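Local coordinates for Lmo2812 protein (Listeria monocytogenes EGD-e, PDB 5ZQA) that probably acts as a serine-type D-Ala-D-Ala carboxypeptidase, a penicillin-binding protein that trims peptidoglycan stem peptides during cell-wall synthesis, at residues Leu31-Ala35 with Asn36-Val40; Glu74-Asn78 with Asn79-Trp83. All coordinates share one frame; numbering follows the deposited sequence.

Contact 1 (Leu31-Ala35 with Asn36-Val40); sequences LYLSA and NAAAV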
loop_
_atom_site.group_PDB
_atom_site.type_symbol
_atom_site.label_atom_id
_atom_site.label_comp_id
_atom_site.label_asym_id
_atom_site.label_seq_id
_atom_site.Cartn_x
_atom_site.Cartn_y
_atom_site.Cartn_z
ATOM N N LEU A 31 -1.936 23.385 7.609
ATOM C CA LEU A 31 -1.351 22.317 8.407
ATOM C C LEU A 31 0.162 22.405 8.429
ATOM O O LEU A 31 0.791 22.875 7.478
ATOM C CB LEU A 31 -1.763 20.937 7.880
ATOM C CG LEU A 31 -3.261 20.656 7.760
ATOM C CD1 LEU A 31 -3.475 19.285 7.139
ATOM C CD2 LEU A 31 -3.977 20.748 9.110
ATOM N N TYR A 32 0.744 21.932 9.520
ATOM C CA TYR A 32 2.190 21.834 9.609
ATOM C C TYR A 32 2.574 20.382 9.806
ATOM O O TYR A 32 2.516 19.849 10.913
ATOM C CB TYR A 32 2.713 22.730 10.726
ATOM C CG TYR A 32 2.517 24.179 10.357
ATOM C CD1 TYR A 32 3.312 24.772 9.385
ATOM C CD2 TYR A 32 1.506 24.936 10.934
ATOM C CE1 TYR A 32 3.129 26.092 9.017
ATOM C CE2 TYR A 32 1.311 26.262 10.567
ATOM C CZ TYR A 32 2.129 26.825 9.608
ATOM O OH TYR A 32 1.952 28.140 9.236
ATOM N N LEU A 33 2.931 19.749 8.695
ATOM C CA LEU A 33 3.175 18.313 8.655
ATOM C C LEU A 33 4.649 18.029 8.497
ATOM O O LEU A 33 5.390 18.865 7.978
ATOM C CB LEU A 33 2.415 17.665 7.491
ATOM C CG LEU A 33 0.921 17.990 7.388
ATOM C CD1 LEU A 33 0.308 17.340 6.161
ATOM C CD2 LEU A 33 0.188 17.543 8.641
ATOM N N SER A 34 5.072 16.840 8.915
ATOM C CA SER A 34 6.436 16.395 8.652
ATOM C C SER A 34 6.592 16.012 7.192
ATOM O O SER A 34 7.617 16.284 6.567
ATOM C CB SER A 34 6.807 15.207 9.537
ATOM O OG SER A 34 8.094 14.730 9.178
ATOM N N ALA A 35 5.558 15.374 6.664
ATOM C CA ALA A 35 5.549 14.905 5.284
ATOM C C ALA A 35 5.939 15.990 4.300
ATOM O O ALA A 35 5.493 17.129 4.419
ATOM C CB ALA A 35 4.172 14.380 4.931
ATOM N N ASN A 36 6.746 15.632 3.311
ATOM C CA ASN A 36 7.074 16.580 2.256
ATOM C C ASN A 36 6.005 16.653 1.168
ATOM O O ASN A 36 5.906 17.659 0.468
ATOM C CB ASN A 36 8.443 16.237 1.680
ATOM C CG ASN A 36 9.562 16.639 2.631
ATOM O OD1 ASN A 36 9.572 17.765 3.134
ATOM N ND2 ASN A 36 10.479 15.718 2.912
ATOM N N ALA A 37 5.181 15.615 1.052
ATOM C CA ALA A 37 3.985 15.676 0.209
ATOM C C ALA A 37 2.848 15.015 0.964
ATOM O O ALA A 37 3.040 13.964 1.578
ATOM C CB ALA A 37 4.203 14.986 -1.129
ATOM N N ALA A 38 1.679 15.635 0.948
ATOM C CA ALA A 38 0.557 15.094 1.700
ATOM C C ALA A 38 -0.760 15.578 1.148
ATOM O O ALA A 38 -0.833 16.643 0.532
ATOM C CB ALA A 38 0.670 15.464 3.153
ATOM N N ALA A 39 -1.806 14.800 1.385
ATOM C CA ALA A 39 -3.133 15.179 0.930
ATOM C C ALA A 39 -4.191 14.335 1.612
ATOM O O ALA A 39 -3.901 13.257 2.143
ATOM C CB ALA A 39 -3.243 15.042 -0.603
ATOM N N VAL A 40 -5.420 14.829 1.613
ATOM C CA VAL A 40 -6.544 13.992 2.003
ATOM C C VAL A 40 -7.695 14.333 1.068
ATOM O O VAL A 40 -7.892 15.503 0.704
ATOM C CB VAL A 40 -6.909 14.156 3.519
ATOM C CG1 VAL A 40 -7.252 15.624 3.891
ATOM C CG2 VAL A 40 -8.020 13.179 3.922
#
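The carboxamide of Asn36 stands close to the carbonyl carbon of Ala35, its CG 4.0 Å from Ala35 C, and at the rim of this flat group ND2 is bonded to OD2 of Asp254. Asn36 and Ala37 form a classic beta bulge: both face Leu253 of strand 246-255, at the point where the chain enters strand 37-42 of the antiparallel sheet. Ahead of the bulge the chain bends, bringing the side chain of Leu33 in front of the new strand. With Leu33 CG set beside its own backbone N (chi1 -51°) and the chain running on extended, methyl CD1 reaches the CB of Ala38 at 3.6 Å. This contact is between carbon atoms alone. Ser34 and Ala35 look to the C-terminal helix 258-272 and its approach: Ser34 N bonds to OD1 of Asp264 and Ala35 N to OD2 of the same carboxylate, while Ser34 OG bonds to Gly256 N. Asp264 thus grips two successive amides just before the bulge. The methyl of Ala35 also meets the strand, its CB lying 4.1 Å from the CB of Ala38 and 3.6 Å from Ala37 O.

Contact 2 (Glu74-Asn78 with Asn79-Trp83); sequences EAVDN and NELSW. With MG (magnesium ion), chain B.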
loop_
_atom_site.group_PDB
_atom_site.type_symbol
_atom_site.label_atom_id
_atom_site.label_comp_id
_atom_site.label_asym_id
_atom_site.label_seq_id
_atom_site.Cartn_x
_atom_site.Cartn_y
_atom_site.Cartn_z
ATOM N N GLU A 74 -7.812 -9.141 -8.581
ATOM C CA GLU A 74 -8.374 -9.298 -9.931
ATOM C C GLU A 74 -8.226 -10.743 -10.425
ATOM O O GLU A 74 -9.171 -11.339 -10.941
ATOM C CB GLU A 74 -7.695 -8.349 -10.930
ATOM C CG GLU A 74 -8.003 -6.876 -10.713
ATOM C CD GLU A 74 -9.393 -6.512 -11.186
ATOM O OE1 GLU A 74 -9.621 -6.524 -12.418
ATOM O OE2 GLU A 74 -10.268 -6.247 -10.332
ATOM N N ALA A 75 -7.040 -11.308 -10.239
ATOM C CA ALA A 75 -6.761 -12.667 -10.709
ATOM C C ALA A 75 -7.680 -13.677 -10.045
ATOM O O ALA A 75 -8.196 -14.588 -10.704
ATOM C CB ALA A 75 -5.301 -13.032 -10.458
ATOM N N VAL A 76 -7.917 -13.522 -8.751
ATOM C CA VAL A 76 -8.807 -14.463 -8.088
ATOM C C VAL A 76 -10.238 -14.307 -8.621
ATOM O O VAL A 76 -10.899 -15.301 -8.905
ATOM C CB VAL A 76 -8.778 -14.302 -6.565
ATOM C CG1 VAL A 76 -9.805 -15.241 -5.910
ATOM C CG2 VAL A 76 -7.359 -14.576 -6.035
ATOM N N ASP A 77 -10.711 -13.077 -8.786
ATOM C CA ASP A 77 -12.079 -12.876 -9.264
ATOM C C ASP A 77 -12.254 -13.409 -10.678
ATOM O O ASP A 77 -13.332 -13.894 -11.044
ATOM C CB ASP A 77 -12.458 -11.393 -9.231
ATOM C CG ASP A 77 -12.706 -10.891 -7.829
ATOM O OD1 ASP A 77 -12.528 -11.677 -6.874
ATOM O OD2 ASP A 77 -13.066 -9.705 -7.677
ATOM N N ASN A 78 -11.181 -13.314 -11.459
ATOM C CA ASN A 78 -11.195 -13.692 -12.869
ATOM C C ASN A 78 -10.872 -15.157 -13.098
ATOM O O ASN A 78 -10.676 -15.565 -14.243
ATOM C CB ASN A 78 -10.203 -12.830 -13.661
ATOM C CG ASN A 78 -10.647 -11.391 -13.783
ATOM O OD1 ASN A 78 -11.801 -11.063 -13.514
ATOM N ND2 ASN A 78 -9.731 -10.519 -14.201
ATOM N N ASN A 79 -10.798 -15.926 -12.012
ATOM C CA ASN A 79 -10.604 -17.375 -12.067
ATOM C C ASN A 79 -9.215 -17.739 -12.604
ATOM O O ASN A 79 -9.036 -18.765 -13.269
ATOM C CB ASN A 79 -11.718 -18.012 -12.914
ATOM C CG ASN A 79 -11.955 -19.479 -12.583
ATOM O OD1 ASN A 79 -11.584 -19.956 -11.515
ATOM N ND2 ASN A 79 -12.587 -20.197 -13.510
ATOM N N GLU A 80 -8.227 -16.910 -12.279
ATOM C CA GLU A 80 -6.871 -17.068 -12.792
ATOM C C GLU A 80 -5.868 -17.383 -11.683
ATOM O O GLU A 80 -4.680 -17.555 -11.950
ATOM C CB GLU A 80 -6.420 -15.797 -13.525
ATOM C CG GLU A 80 -7.200 -15.494 -14.793
ATOM C CD GLU A 80 -7.042 -14.056 -15.274
ATOM O OE1 GLU A 80 -6.443 -13.225 -14.550
ATOM O OE2 GLU A 80 -7.534 -13.753 -16.384
ATOM N N LEU A 81 -6.353 -17.426 -10.445
ATOM C CA LEU A 81 -5.509 -17.606 -9.267
ATOM C C LEU A 81 -6.375 -18.134 -8.136
ATOM O O LEU A 81 -7.508 -17.685 -7.970
ATOM C CB LEU A 81 -4.843 -16.283 -8.868
ATOM C CG LEU A 81 -3.871 -16.273 -7.682
ATOM C CD1 LEU A 81 -2.558 -16.946 -8.036
ATOM C CD2 LEU A 81 -3.623 -14.844 -7.202
ATOM N N SER A 82 -5.860 -19.098 -7.376
ATOM C CA SER A 82 -6.580 -19.624 -6.225
ATOM C C SER A 82 -5.867 -19.272 -4.928
ATOM O O SER A 82 -4.640 -19.268 -4.870
ATOM C CB SER A 82 -6.738 -21.141 -6.341
ATOM O OG SER A 82 -7.570 -21.465 -7.440
ATOM N N TRP A 83 -6.644 -18.972 -3.889
ATOM C CA TRP A 83 -6.076 -18.605 -2.604
ATOM C C TRP A 83 -5.248 -19.732 -1.970
ATOM O O TRP A 83 -4.385 -19.466 -1.130
ATOM C CB TRP A 83 -7.185 -18.186 -1.636
ATOM C CG TRP A 83 -7.809 -16.848 -1.917
ATOM C CD1 TRP A 83 -9.115 -16.605 -2.228
ATOM C CD2 TRP A 83 -7.162 -15.572 -1.892
ATOM N NE1 TRP A 83 -9.325 -15.255 -2.392
ATOM C CE2 TRP A 83 -8.138 -14.600 -2.194
ATOM C CE3 TRP A 83 -5.855 -15.154 -1.640
ATOM C CZ2 TRP A 83 -7.847 -13.241 -2.260
ATOM C CZ3 TRP A 83 -5.568 -13.800 -1.703
ATOM C CH2 TRP A 83 -6.562 -12.859 -2.006
HETATM MG MG MG B . -11.533 -6.654 -13.377
HETATM O O HOH W 1 -12.287 -5.596 -11.710
HETATM O O HOH W 2 -10.202 -18.128 -8.587
HETATM O O HOH W 3 -11.968 -8.490 -12.366
HETATM O O HOH W 4 -10.829 -7.714 -14.871
HETATM O O HOH W 5 -10.889 -4.956 -14.383
#
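Glu80 N donates to Ala75 O at 2.8 Å, a nearly straight bond (160° at the hydrogen) that closes the last turn of helix 65-77. One residue earlier, Asn79 N donates to Val76 O at 3.2 Å, arriving from above the carbonyl plane instead of along a lone pair. Val76 O has a second donor in water 2, 2.9 Å away, which also donates to Leu81 O and so ties the helix end to the departing chain. The CA-H of Val76 points at that same Leu81 oxygen. Asn78 N is taken up by Glu74 O, with a weak second bond to Ala75 O. The pair Glu80 N to Ala75 O and Asn79 N to Val76 O, with Asn79 at positive phi as the C-prime residue, makes up a Schellman motif, and the chain turns back along helix 65-77 before strand 86-88.

On another side of the turn a magnesium ion is bound directly by Glu74 OE1 at 2.1 Å and by four waters. The other carboxylate oxygen, OE2, accepts from water 1 of this shell and is also bonded to NE2 of His189, a residue of a second magnesium site. The Asn78 carboxamide reads the shell through both ends: OD1 accepts from water 3 at 2.8 Å, and ND2 donates to water 4 at 3.1 Å. It therefore serves the metal in its second sphere.

Past the turn, Leu81 and Trp83 pack back on Ala75 and Val76. Ala75 CB meets Leu81 CB at 3.6 Å. In Val76, chi1 of 176° puts CG1 anti to the backbone N, near the indole NE1 of Trp83, and leaves CG2 anti to the carbonyl carbon, over one face of the ring and offset toward its rim. This CH-pi contact runs 4.1 Å from CG2 to the centroid of the six-membered ring, 19° off its normal.

In the fold
Contacts 1 and 2 lie on opposite sides of the chain's centre, about 37 Å apart between centres, and share no helix or strand. Residues 31-40 lead into strand 37-42, inside the antiparallel sheet and against the C-terminal helix; residues 74-83 lead out of helix 65-77, which follows the predicted acyl-ester serine, Ser62, and begins at Lys65. Contact 1 is the more buried, and its link is methyl to methyl, its polar atoms being held mostly by side chains outside the contact. Contact 2 is largely at the surface, where water and magnesium take part and backbone bonds form the turn, with an apolar patch of Ala75 and Val76 with Leu81 and Trp83.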